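Local coordinates for extracellular solute-binding protein (Bordetella parapertussis, PDB 3PU5) that probably binds a small solute, perhaps a polyamine, outside the cytoplasmic membrane and hands it to a transporter, as other extracellular solute-binding proteins do, at residues A[16-21]-A[39-44]; A[68-73]-A[241-246]; A[9-14]-A[45-50]. All blocks are in the same frame, centred on the assembly; numbering follows the deposited sequence.

Overall arrangement
All three contacts lie in the same domain of a two-domain binding-protein fold and mount helices on its central sheet. Contacts 1 and 3 share the neighbouring strands 7-12 and 36-41: helix 15-33 packs on strand 36-41 in contact 1, and helix 44-53 on strand 7-12 in contact 3. Contact 2, closest of the three to the centre of the chain, sets helix 67-75 on strand 238-246. Its touching residues, like those of contact 3, are all buried, whereas contact 1 runs out to an exposed proline. Chemistry varies accordingly: branched aliphatic groups in contact 1, a folded selenomethionine in contact 2, and a threonine over an imidazole in contact 3.

Contact 1: residues A[16-21]-A[39-44]; sequences SFLENV and LVPGTN
L18 and L39 meet through different first torsions: L18 swings its CG anti to the backbone N (chi1 -170°), whereas L39 keeps its CG beside the backbone N and anti to the carbonyl carbon (chi1 -63°). The two side chains slide past each other in opposite directions, and their branches divide the work. CD2 of L18 lies 4.0 Å from CD1 of L39, while CD1 of L18 turns to the flank of the proline ring, 3.6 Å from P41 CG and 3.8 Å from P41 CB. One turn further along the helix, V21 presents CG1, the methyl anti to its own backbone N, to both methyls of L39; V21 CG1 is nearer to L39 CD2, at 3.7 Å. L39 is thus touched by L18 and V21, one helical turn apart, with its CD1 also resting 3.7 Å from the carbonyl O of L18.

Helix 16-21 and strand 39-41 run nearly antiparallel, at 173°, with their axes 9.9 Å apart. This is the helix-to-second-strand half of the beta-alpha-beta unit made by strand 7-12, helix 15-33 and strand 36-41. V40 faces away from the helix, and its backbone pairs with V10 and S12 of the first strand. On another side of the helix, F271 of helix 265-275 takes the ring of F17 edge-to-face and also touches V21.

One polar side chain bonds locally within the helix. ND2 of N20 donates to the carbonyl O of S16 at 2.7 Å, and the backbone N of N20 reaches that same oxygen from the opposite face of its plane. Apart from the carbonyl O of L18, every group that meets across the contact is aliphatic, which implies an interface held by shape and by exclusion of water, with the exposed P41 at its outer border.

Contact 2: residues A[68-73]-A[241-246]; sequences NDMYRL and GPVMAV
M70, a selenomethionine in this crystal, reaches from helix 67-75 onto V243 and A245 of strand 238-246, a helix-on-sheet layer of the alpha/beta domain in a periplasmic-binding-protein fold. The strand enters this sheet from far along the chain and runs antiparallel to strand 62-65, the element just before the helix, as expected of type II binding proteins.

From CB, which points at the strand, the M70 chain extends to CG, set anti to the backbone N. CG lies over the branch point of the valine, 4.0 Å from V243 CB and equally far from V243 CG1, the two side chains crossing at a slant. Here the chain bends: chi2 of 68° diverts SE along the strand toward the next residue facing the helix, and SE comes to 4.3 Å from CB of A245. A second bend, chi3 of 65°, folds the terminal methyl back onto the backbone, where CE of M70 sits 3.5 Å from the carbonyl O of V243. One bent side chain thus spans a branched residue and a small one. The CB of M244, which lies between them in sequence, points away from the helix.

A63 and F65 of strand 62-65 also touch M70, and W101 packs on V243, so the contact belongs to a wider apolar layer. Charge is kept on a different side of the helix, where D69 also packs against N44 and P45 of helix 44-53. There R72 and D69 form a salt bridge one turn apart: R72 NH1 donates at 2.9 Å to D69 OD1, meeting the oxygen on its anti side and 25° out of the carboxylate plane.

Contact 3: residues A[9-14]-A[45-50]; sequences YVTSSG and PAHALK
T11 sets its CB over one face of the H47 imidazole, and nearly all of the close packing in this contact is made by that pair. CB of T11 stands 3.5 Å from the centroid of the H47 ring and only 9° off its normal, a CH-pi contact made over the centre of the face. The T11 methyl lies along the same face. Two torsions make this possible. T11 places OG1 between its backbone N and carbonyl carbon (chi1 69°); there the hydroxyl is hydrogen-bonded to the backbone N of A64, and CB and CG2 meet the ring. H47 has CG anti to its own carbonyl carbon (chi1 -83°), which extends the imidazole from the helix to the strand. The CA atoms of T11 and H47, 7.1 Å apart, are the nearest pair between the segments. S12 also lies at the ring edge, but its approach there is too short in the model to be trusted. F65 of strand 62-65 touches both T11 and H47 and adds to the buried cluster.

The rest of the helix is looser toward the strand. P45, A46, L49 and K50 are exposed and make no contact with strand 9-12; P45 and L49 instead touch helix 67-75, at D69 and R72, and K50 stretches out to a weak hydrogen bond between its NZ and the hydroxyl of Y60. Regular backbone bonding persists there, with L49 N donating to P45 O at 3.0 Å and K50 N to A46 O at 2.9 Å, while T43 OG1 caps A46 N. Strand 7-12 bonds to both strands that flank helix 44-53 in the chain, 36-41 and 62-65, so the helix crosses over a central strand, as in the beta-alpha-beta crossovers of type II periplasmic binding proteins.

Contact 1: residues A[16-21]-A[39-44]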
ATOM      1  N   SER A  16      -3.753 -11.878  -9.437  1.00 15.66           N
ATOM      2  CA  SER A  16      -3.914 -12.546  -8.158  1.00 18.86           C
ATOM      3  C   SER A  16      -4.723 -11.708  -7.164  1.00 16.16           C
ATOM      4  O   SER A  16      -5.476 -12.246  -6.350  1.00 14.35           O
ATOM      5  CB  SER A  16      -2.534 -12.857  -7.578  1.00 18.30           C
ATOM      6  OG  SER A  16      -2.637 -13.738  -6.480  1.00 30.76           O
ATOM      7  N   PHE A  17      -4.551 -10.390  -7.226  1.00 15.06           N
ATOM      8  CA  PHE A  17      -5.285  -9.491  -6.341  1.00 14.04           C
ATOM      9  C   PHE A  17      -6.775  -9.694  -6.572  1.00 13.42           C
ATOM     10  O   PHE A  17      -7.520  -9.975  -5.638  1.00 13.04           O
ATOM     11  CB  PHE A  17      -4.892  -8.039  -6.618  1.00 11.26           C
ATOM     12  CG  PHE A  17      -5.557  -7.032  -5.707  1.00 12.74           C
ATOM     13  CD1 PHE A  17      -6.796  -6.497  -6.032  1.00 11.57           C
ATOM     14  CD2 PHE A  17      -4.928  -6.600  -4.541  1.00 11.86           C
ATOM     15  CE1 PHE A  17      -7.403  -5.565  -5.215  1.00 11.36           C
ATOM     16  CE2 PHE A  17      -5.529  -5.652  -3.716  1.00 12.17           C
ATOM     17  CZ  PHE A  17      -6.774  -5.144  -4.052  1.00 12.42           C
ATOM     18  N   LEU A  18      -7.200  -9.557  -7.829  1.00 12.99           N
ATOM     19  CA  LEU A  18      -8.607  -9.700  -8.190  1.00 15.27           C
ATOM     20  C   LEU A  18      -9.170 -11.091  -7.850  1.00 14.62           C
ATOM     21  O   LEU A  18     -10.298 -11.217  -7.368  1.00 12.69           O
ATOM     22  CB  LEU A  18      -8.817  -9.375  -9.679  1.00 15.04           C
ATOM     23  CG  LEU A  18     -10.271  -9.244 -10.143  1.00 17.45           C
ATOM     24  CD1 LEU A  18     -10.381  -8.357 -11.386  1.00 17.25           C
ATOM     25  CD2 LEU A  18     -10.905 -10.601 -10.400  1.00 16.59           C
ATOM     26  N   GLU A  19      -8.383 -12.128  -8.115  1.00 15.39           N
ATOM     27  CA  GLU A  19      -8.801 -13.494  -7.825  1.00 17.13           C
ATOM     28  C   GLU A  19      -9.049 -13.646  -6.335  1.00 14.42           C
ATOM     29  O   GLU A  19      -9.974 -14.347  -5.905  1.00 15.06           O
ATOM     30  CB  GLU A  19      -7.719 -14.480  -8.258  1.00 18.65           C
ATOM     31  CG  GLU A  19      -7.427 -14.459  -9.748  1.00 24.49           C
ATOM     32  CD  GLU A  19      -6.221 -15.311 -10.116  1.00 29.32           C
ATOM     33  OE1 GLU A  19      -5.549 -15.841  -9.194  1.00 32.63           O
ATOM     34  OE2 GLU A  19      -5.950 -15.446 -11.333  1.00 38.55           O
ATOM     35  N   ASN A  20      -8.211 -12.988  -5.541  1.00 12.37           N
ATOM     36  CA  ASN A  20      -8.343 -13.105  -4.100  1.00 12.18           C
ATOM     37  C   ASN A  20      -9.452 -12.254  -3.513  1.00 11.40           C
ATOM     38  O   ASN A  20     -10.075 -12.656  -2.544  1.00 11.42           O
ATOM     39  CB  ASN A  20      -7.001 -12.908  -3.405  1.00 12.67           C
ATOM     40  CG  ASN A  20      -6.143 -14.157  -3.487  1.00 15.70           C
ATOM     41  OD1 ASN A  20      -6.342 -15.098  -2.722  1.00 12.99           O
ATOM     42  ND2 ASN A  20      -5.213 -14.185  -4.435  1.00 15.17           N
ATOM     43  N   VAL A  21      -9.716 -11.095  -4.117  1.00 12.50           N
ATOM     44  CA  VAL A  21     -10.898 -10.326  -3.759  1.00 11.14           C
ATOM     45  C   VAL A  21     -12.154 -11.149  -4.028  1.00 11.59           C
ATOM     46  O   VAL A  21     -13.070 -11.164  -3.221  1.00 10.62           O
ATOM     47  CB  VAL A  21     -10.996  -9.004  -4.548  1.00 12.22           C
ATOM     48  CG1 VAL A  21     -12.360  -8.360  -4.304  1.00 10.41           C
ATOM     49  CG2 VAL A  21      -9.868  -8.048  -4.146  1.00 11.25           C
ATOM     50  N   LEU A  39     -16.912  -8.387 -10.137  1.00 12.00           N
ATOM     51  CA  LEU A  39     -15.672  -7.626 -10.067  1.00 11.67           C
ATOM     52  C   LEU A  39     -15.284  -7.204 -11.480  1.00 12.67           C
ATOM     53  O   LEU A  39     -15.154  -8.051 -12.367  1.00 10.29           O
ATOM     54  CB  LEU A  39     -14.561  -8.479  -9.460  1.00 12.34           C
ATOM     55  CG  LEU A  39     -14.791  -8.929  -8.014  1.00 15.72           C
ATOM     56  CD1 LEU A  39     -13.733  -9.938  -7.590  1.00 16.26           C
ATOM     57  CD2 LEU A  39     -14.799  -7.729  -7.075  1.00 13.56           C
ATOM     58  N   VAL A  40     -15.108  -5.901 -11.680  1.00 10.64           N
ATOM     59  CA  VAL A  40     -14.785  -5.353 -12.994  1.00 11.91           C
ATOM     60  C   VAL A  40     -13.301  -4.996 -13.106  1.00 13.59           C
ATOM     61  O   VAL A  40     -12.859  -3.996 -12.536  1.00 12.41           O
ATOM     62  CB  VAL A  40     -15.621  -4.091 -13.262  1.00 12.30           C
ATOM     63  CG1 VAL A  40     -15.425  -3.626 -14.690  1.00 14.50           C
ATOM     64  CG2 VAL A  40     -17.106  -4.355 -12.976  1.00 10.67           C
ATOM     65  N   PRO A  41     -12.522  -5.813 -13.841  1.00 14.06           N
ATOM     66  CA  PRO A  41     -11.086  -5.539 -13.999  1.00 14.54           C
ATOM     67  C   PRO A  41     -10.795  -4.234 -14.748  1.00 14.60           C
ATOM     68  O   PRO A  41     -11.537  -3.863 -15.655  1.00 13.93           O
ATOM     69  CB  PRO A  41     -10.575  -6.731 -14.822  1.00 14.69           C
ATOM     70  CG  PRO A  41     -11.641  -7.772 -14.731  1.00 17.86           C
ATOM     71  CD  PRO A  41     -12.936  -7.038 -14.546  1.00 15.37           C
ATOM     72  N   GLY A  42      -9.711  -3.557 -14.380  1.00 13.53           N
ATOM     73  CA  GLY A  42      -9.341  -2.319 -15.038  1.00 13.58           C
ATOM     74  C   GLY A  42      -8.210  -1.603 -14.321  1.00 15.98           C
ATOM     75  O   GLY A  42      -7.843  -1.975 -13.201  1.00 13.46           O
ATOM     76  N   THR A  43      -7.652  -0.581 -14.972  1.00 13.94           N
ATOM     77  CA  THR A  43      -6.619   0.248 -14.360  1.00 14.31           C
ATOM     78  C   THR A  43      -7.245   1.320 -13.488  1.00 13.52           C
ATOM     79  O   THR A  43      -8.403   1.699 -13.678  1.00 12.45           O
ATOM     80  CB  THR A  43      -5.762   0.979 -15.410  1.00 15.36           C
ATOM     81  OG1 THR A  43      -6.595   1.869 -16.168  1.00 13.88           O
ATOM     82  CG2 THR A  43      -5.067  -0.009 -16.338  1.00 15.58           C
ATOM     83  N   ASN A  44      -6.460   1.820 -12.544  1.00 13.48           N
ATOM     84  CA  ASN A  44      -6.919   2.866 -11.646  1.00 14.89           C
ATOM     85  C   ASN A  44      -7.451   4.089 -12.389  1.00 13.47           C
ATOM     86  O   ASN A  44      -8.554   4.537 -12.113  1.00 13.67           O
ATOM     87  CB  ASN A  44      -5.813   3.249 -10.655  1.00 14.44           C
ATOM     88  CG  ASN A  44      -5.366   2.074  -9.795  1.00 19.05           C
ATOM     89  OD1 ASN A  44      -6.105   1.104  -9.615  1.00 15.61           O
ATOM     90  ND2 ASN A  44      -4.142   2.155  -9.261  1.00 21.16           N
TER

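Contact 2: residues A[68-73]-A[241-246]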
ATOM      1  N   ASN A  68      -4.163   7.570  -5.664  1.00 16.07           N
ATOM      2  CA  ASN A  68      -4.029   8.739  -6.543  1.00 17.34           C
ATOM      3  C   ASN A  68      -5.304   9.053  -7.317  1.00 19.04           C
ATOM      4  O   ASN A  68      -5.811  10.182  -7.303  1.00 17.62           O
ATOM      5  CB  ASN A  68      -2.906   8.515  -7.546  1.00 22.68           C
ATOM      6  CG  ASN A  68      -1.547   8.566  -6.910  1.00 32.49           C
ATOM      7  OD1 ASN A  68      -1.272   9.440  -6.080  1.00 30.16           O
ATOM      8  ND2 ASN A  68      -0.677   7.629  -7.292  1.00 33.81           N
ATOM      9  N   ASP A  69      -5.815   8.040  -8.005  1.00 14.94           N
ATOM     10  CA  ASP A  69      -7.011   8.216  -8.811  1.00 15.95           C
ATOM     11  C   ASP A  69      -8.259   8.329  -7.952  1.00 15.75           C
ATOM     12  O   ASP A  69      -9.179   9.079  -8.295  1.00 15.86           O
ATOM     13  CB  ASP A  69      -7.118   7.094  -9.833  1.00 15.36           C
ATOM     14  CG  ASP A  69      -6.055   7.203 -10.891  1.00 18.21           C
ATOM     15  OD1 ASP A  69      -6.142   8.143 -11.712  1.00 17.09           O
ATOM     16  OD2 ASP A  69      -5.115   6.379 -10.873  1.00 17.94           O
HETATM   17  N   MSE A  70      -8.282   7.620  -6.822  1.00 12.93           N
HETATM   18  CA  MSE A  70      -9.397   7.764  -5.890  1.00 13.09           C
HETATM   19  C   MSE A  70      -9.487   9.197  -5.388  1.00 13.16           C
HETATM   20  O   MSE A  70     -10.583   9.719  -5.164  1.00 12.15           O
HETATM   21  CB  MSE A  70      -9.289   6.804  -4.701  1.00 12.35           C
HETATM   22  CG  MSE A  70     -10.543   6.800  -3.816  1.00 11.01           C
HETATM   23 SE   MSE A  70     -12.081   6.011  -4.758  1.00 24.93          SE
HETATM   24  CE  MSE A  70     -11.387   4.180  -4.934  1.00 11.03           C
ATOM     25  N   TYR A  71      -8.336   9.833  -5.202  1.00 14.32           N
ATOM     26  CA  TYR A  71      -8.332  11.215  -4.750  1.00 16.08           C
ATOM     27  C   TYR A  71      -9.024  12.104  -5.783  1.00 15.79           C
ATOM     28  O   TYR A  71      -9.569  13.138  -5.441  1.00 18.04           O
ATOM     29  CB  TYR A  71      -6.912  11.707  -4.467  1.00 18.83           C
ATOM     30  CG  TYR A  71      -6.870  12.830  -3.448  1.00 20.04           C
ATOM     31  CD1 TYR A  71      -6.703  14.156  -3.844  1.00 24.57           C
ATOM     32  CD2 TYR A  71      -7.016  12.564  -2.091  1.00 21.60           C
ATOM     33  CE1 TYR A  71      -6.672  15.187  -2.912  1.00 20.41           C
ATOM     34  CE2 TYR A  71      -6.987  13.584  -1.153  1.00 27.09           C
ATOM     35  CZ  TYR A  71      -6.816  14.894  -1.571  1.00 29.82           C
ATOM     36  OH  TYR A  71      -6.790  15.914  -0.638  1.00 36.44           O
ATOM     37  N   ARG A  72      -9.020  11.686  -7.046  1.00 16.90           N
ATOM     38  CA  ARG A  72      -9.737  12.425  -8.085  1.00 18.77           C
ATOM     39  C   ARG A  72     -11.240  12.446  -7.794  1.00 17.10           C
ATOM     40  O   ARG A  72     -11.904  13.480  -7.927  1.00 17.61           O
ATOM     41  CB  ARG A  72      -9.487  11.804  -9.469  1.00 20.12           C
ATOM     42  CG  ARG A  72      -8.050  11.875  -9.941  1.00 20.01           C
ATOM     43  CD  ARG A  72      -7.813  10.936 -11.125  1.00 22.34           C
ATOM     44  NE  ARG A  72      -8.522  11.366 -12.327  1.00 21.85           N
ATOM     45  CZ  ARG A  72      -8.554  10.674 -13.461  1.00 25.90           C
ATOM     46  NH1 ARG A  72      -7.919   9.511 -13.549  1.00 23.21           N
ATOM     47  NH2 ARG A  72      -9.218  11.144 -14.513  1.00 25.20           N
ATOM     48  N   LEU A  73     -11.765  11.289  -7.409  1.00 14.02           N
ATOM     49  CA  LEU A  73     -13.184  11.132  -7.147  1.00 15.14           C
ATOM     50  C   LEU A  73     -13.583  11.852  -5.870  1.00 14.64           C
ATOM     51  O   LEU A  73     -14.708  12.322  -5.735  1.00 16.42           O
ATOM     52  CB  LEU A  73     -13.529   9.655  -7.024  1.00 14.21           C
ATOM     53  CG  LEU A  73     -13.437   8.914  -8.343  1.00 15.27           C
ATOM     54  CD1 LEU A  73     -14.189   7.599  -8.233  1.00 14.36           C
ATOM     55  CD2 LEU A  73     -14.035   9.789  -9.417  1.00 16.46           C
ATOM     56  N   GLY A 241      -2.029   1.351   0.419  1.00 10.21           N
ATOM     57  CA  GLY A 241      -3.002   0.344   0.059  1.00  9.61           C
ATOM     58  C   GLY A 241      -4.102   0.912  -0.803  1.00  9.43           C
ATOM     59  O   GLY A 241      -4.233   2.129  -0.935  1.00  8.57           O
ATOM     60  N   PRO A 242      -4.911   0.022  -1.387  1.00  9.05           N
ATOM     61  CA  PRO A 242      -6.025   0.441  -2.239  1.00  9.78           C
ATOM     62  C   PRO A 242      -7.165   0.981  -1.380  1.00  8.48           C
ATOM     63  O   PRO A 242      -7.269   0.651  -0.199  1.00  7.97           O
ATOM     64  CB  PRO A 242      -6.431  -0.853  -2.953  1.00 10.60           C
ATOM     65  CG  PRO A 242      -6.020  -1.967  -2.010  1.00 11.21           C
ATOM     66  CD  PRO A 242      -4.807  -1.445  -1.249  1.00  9.61           C
ATOM     67  N   VAL A 243      -7.996   1.833  -1.964  1.00 10.42           N
ATOM     68  CA  VAL A 243      -9.081   2.465  -1.220  1.00  8.35           C
ATOM     69  C   VAL A 243     -10.426   1.904  -1.656  1.00 10.46           C
ATOM     70  O   VAL A 243     -10.613   1.556  -2.832  1.00  8.19           O
ATOM     71  CB  VAL A 243      -9.069   3.993  -1.410  1.00  9.73           C
ATOM     72  CG1 VAL A 243     -10.024   4.662  -0.437  1.00 10.82           C
ATOM     73  CG2 VAL A 243      -7.670   4.533  -1.206  1.00 12.31           C
HETATM   74  N   MSE A 244     -11.352   1.800  -0.705  1.00  7.99           N
HETATM   75  CA  MSE A 244     -12.707   1.387  -1.014  1.00  8.72           C
HETATM   76  C   MSE A 244     -13.699   2.497  -0.667  1.00  9.49           C
HETATM   77  O   MSE A 244     -13.596   3.129   0.378  1.00  8.31           O
HETATM   78  CB  MSE A 244     -13.081   0.113  -0.257  1.00  7.64           C
HETATM   79  CG  MSE A 244     -14.411  -0.481  -0.714  1.00 10.63           C
HETATM   80 SE   MSE A 244     -14.754  -2.268   0.072  1.00 19.98          SE
HETATM   81  CE  MSE A 244     -13.501  -3.345  -0.984  1.00 11.34           C
ATOM     82  N   ALA A 245     -14.672   2.706  -1.544  1.00  8.90           N
ATOM     83  CA  ALA A 245     -15.672   3.747  -1.361  1.00 10.85           C
ATOM     84  C   ALA A 245     -16.984   3.391  -2.058  1.00 12.71           C
ATOM     85  O   ALA A 245     -17.002   2.654  -3.053  1.00  9.49           O
ATOM     86  CB  ALA A 245     -15.146   5.097  -1.880  1.00  9.40           C
ATOM     87  N   VAL A 246     -18.072   3.950  -1.534  1.00 12.82           N
ATOM     88  CA  VAL A 246     -19.392   3.823  -2.135  1.00 12.83           C
ATOM     89  C   VAL A 246     -19.616   4.918  -3.182  1.00 12.96           C
ATOM     90  O   VAL A 246     -19.477   6.104  -2.885  1.00 13.55           O
ATOM     91  CB  VAL A 246     -20.493   3.938  -1.064  1.00 10.95           C
ATOM     92  CG1 VAL A 246     -21.876   3.860  -1.713  1.00 12.06           C
ATOM     93  CG2 VAL A 246     -20.329   2.846  -0.010  1.00 11.78           C
TER

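Contact 3: residues A[9-14]-A[45-50]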
ATOM      1  N   TYR A   9     -21.784  -3.992  -8.696  1.00 11.32           N
ATOM      2  CA  TYR A   9     -20.552  -3.994  -9.471  1.00 12.16           C
ATOM      3  C   TYR A   9     -19.444  -3.282  -8.682  1.00 11.56           C
ATOM      4  O   TYR A   9     -19.624  -2.163  -8.190  1.00 10.35           O
ATOM      5  CB  TYR A   9     -20.776  -3.375 -10.862  1.00 12.43           C
ATOM      6  CG  TYR A   9     -21.680  -4.226 -11.733  1.00 13.22           C
ATOM      7  CD1 TYR A   9     -23.062  -4.196 -11.572  1.00 13.78           C
ATOM      8  CD2 TYR A   9     -21.153  -5.075 -12.696  1.00 13.19           C
ATOM      9  CE1 TYR A   9     -23.898  -4.987 -12.366  1.00 15.83           C
ATOM     10  CE2 TYR A   9     -21.973  -5.870 -13.488  1.00 12.51           C
ATOM     11  CZ  TYR A   9     -23.342  -5.822 -13.319  1.00 13.39           C
ATOM     12  OH  TYR A   9     -24.150  -6.606 -14.103  1.00 14.37           O
ATOM     13  N   VAL A  10     -18.315  -3.964  -8.539  1.00 10.90           N
ATOM     14  CA  VAL A  10     -17.203  -3.487  -7.719  1.00  9.92           C
ATOM     15  C   VAL A  10     -15.934  -3.523  -8.554  1.00 10.69           C
ATOM     16  O   VAL A  10     -15.568  -4.575  -9.105  1.00  9.64           O
ATOM     17  CB  VAL A  10     -16.989  -4.386  -6.458  1.00 11.64           C
ATOM     18  CG1 VAL A  10     -15.831  -3.841  -5.586  1.00 10.35           C
ATOM     19  CG2 VAL A  10     -18.276  -4.485  -5.635  1.00  8.87           C
ATOM     20  N   THR A  11     -15.259  -2.383  -8.655  1.00  9.83           N
ATOM     21  CA  THR A  11     -14.052  -2.327  -9.467  1.00  9.98           C
ATOM     22  C   THR A  11     -12.955  -3.160  -8.829  1.00 11.71           C
ATOM     23  O   THR A  11     -12.939  -3.370  -7.612  1.00  9.98           O
ATOM     24  CB  THR A  11     -13.540  -0.892  -9.656  1.00 11.63           C
ATOM     25  OG1 THR A  11     -13.038  -0.390  -8.412  1.00 10.68           O
ATOM     26  CG2 THR A  11     -14.649   0.011 -10.158  1.00 10.86           C
ATOM     27  N   SER A  12     -12.044  -3.631  -9.665  1.00 10.73           N
ATOM     28  CA  SER A  12     -10.847  -4.293  -9.197  1.00 12.77           C
ATOM     29  C   SER A  12      -9.771  -4.181 -10.273  1.00 14.31           C
ATOM     30  O   SER A  12      -9.995  -3.577 -11.331  1.00 12.75           O
ATOM     31  CB  SER A  12     -11.139  -5.753  -8.849  1.00 13.17           C
ATOM     32  OG  SER A  12     -10.132  -6.271  -8.003  1.00 12.42           O
ATOM     33  N   SER A  13      -8.604  -4.757 -10.008  1.00 13.51           N
ATOM     34  CA  SER A  13      -7.476  -4.599 -10.913  1.00 13.14           C
ATOM     35  C   SER A  13      -7.350  -5.789 -11.855  1.00 15.84           C
ATOM     36  O   SER A  13      -7.872  -5.772 -12.972  1.00 16.10           O
ATOM     37  CB  SER A  13      -6.178  -4.406 -10.119  1.00 14.55           C
ATOM     38  OG  SER A  13      -6.055  -5.377  -9.089  1.00 13.84           O
ATOM     39  N   GLY A  14      -6.655  -6.823 -11.400  1.00 15.50           N
ATOM     40  CA  GLY A  14      -6.512  -8.033 -12.181  1.00 15.79           C
ATOM     41  C   GLY A  14      -5.595  -9.009 -11.483  1.00 18.50           C
ATOM     42  O   GLY A  14      -5.163  -8.780 -10.350  1.00 14.79           O
ATOM     43  N   PRO A  45      -6.666   4.631 -13.344  1.00 15.92           N
ATOM     44  CA  PRO A  45      -7.078   5.819 -14.108  1.00 14.72           C
ATOM     45  C   PRO A  45      -8.336   5.607 -14.940  1.00 14.24           C
ATOM     46  O   PRO A  45      -9.135   6.529 -15.053  1.00 12.94           O
ATOM     47  CB  PRO A  45      -5.904   6.058 -15.056  1.00 15.17           C
ATOM     48  CG  PRO A  45      -4.762   5.355 -14.461  1.00 18.17           C
ATOM     49  CD  PRO A  45      -5.281   4.232 -13.642  1.00 14.81           C
ATOM     50  N   ALA A  46      -8.491   4.420 -15.528  1.00 14.16           N
ATOM     51  CA  ALA A  46      -9.657   4.114 -16.358  1.00 15.31           C
ATOM     52  C   ALA A  46     -10.927   4.011 -15.516  1.00 14.95           C
ATOM     53  O   ALA A  46     -11.969   4.564 -15.872  1.00 14.24           O
ATOM     54  CB  ALA A  46      -9.436   2.828 -17.146  1.00 14.72           C
ATOM     55  N   HIS A  47     -10.839   3.289 -14.405  1.00 12.58           N
ATOM     56  CA  HIS A  47     -11.970   3.188 -13.487  1.00 13.73           C
ATOM     57  C   HIS A  47     -12.409   4.569 -12.995  1.00 13.98           C
ATOM     58  O   HIS A  47     -13.586   4.903 -13.047  1.00 12.83           O
ATOM     59  CB  HIS A  47     -11.623   2.300 -12.292  1.00 12.58           C
ATOM     60  CG  HIS A  47     -11.783   0.836 -12.560  1.00 13.14           C
ATOM     61  ND1 HIS A  47     -10.941  -0.119 -12.028  1.00 13.44           N
ATOM     62  CD2 HIS A  47     -12.692   0.163 -13.307  1.00 10.95           C
ATOM     63  CE1 HIS A  47     -11.331  -1.319 -12.425  1.00 11.20           C
ATOM     64  NE2 HIS A  47     -12.394  -1.174 -13.200  1.00 12.23           N
ATOM     65  N   ALA A  48     -11.454   5.366 -12.523  1.00 13.96           N
ATOM     66  CA  ALA A  48     -11.764   6.698 -12.011  1.00 13.06           C
ATOM     67  C   ALA A  48     -12.398   7.576 -13.080  1.00 13.90           C
ATOM     68  O   ALA A  48     -13.407   8.224 -12.825  1.00 16.18           O
ATOM     69  CB  ALA A  48     -10.532   7.364 -11.450  1.00 13.35           C
ATOM     70  N   LEU A  49     -11.819   7.607 -14.277  1.00 16.19           N
ATOM     71  CA  LEU A  49     -12.391   8.449 -15.336  1.00 18.03           C
ATOM     72  C   LEU A  49     -13.811   7.995 -15.688  1.00 17.64           C
ATOM     73  O   LEU A  49     -14.713   8.817 -15.907  1.00 16.98           O
ATOM     74  CB  LEU A  49     -11.506   8.475 -16.589  1.00 19.12           C
ATOM     75  CG  LEU A  49     -12.054   9.403 -17.689  1.00 20.69           C
ATOM     76  CD1 LEU A  49     -12.175  10.835 -17.177  1.00 17.83           C
ATOM     77  CD2 LEU A  49     -11.199   9.363 -18.951  1.00 24.97           C
ATOM     78  N   LYS A  50     -14.014   6.685 -15.726  1.00 15.38           N
ATOM     79  CA  LYS A  50     -15.335   6.159 -16.042  1.00 19.01           C
ATOM     80  C   LYS A  50     -16.357   6.612 -15.012  1.00 18.49           C
ATOM     81  O   LYS A  50     -17.458   7.016 -15.366  1.00 17.33           O
ATOM     82  CB  LYS A  50     -15.321   4.639 -16.136  1.00 17.53           C
ATOM     83  CG  LYS A  50     -16.658   4.060 -16.561  1.00 23.06           C
ATOM     84  CD  LYS A  50     -16.454   2.745 -17.289  1.00 26.45           C
ATOM     85  CE  LYS A  50     -17.771   2.110 -17.698  1.00 24.29           C
ATOM     86  NZ  LYS A  50     -17.486   0.818 -18.367  1.00 26.49           N
TER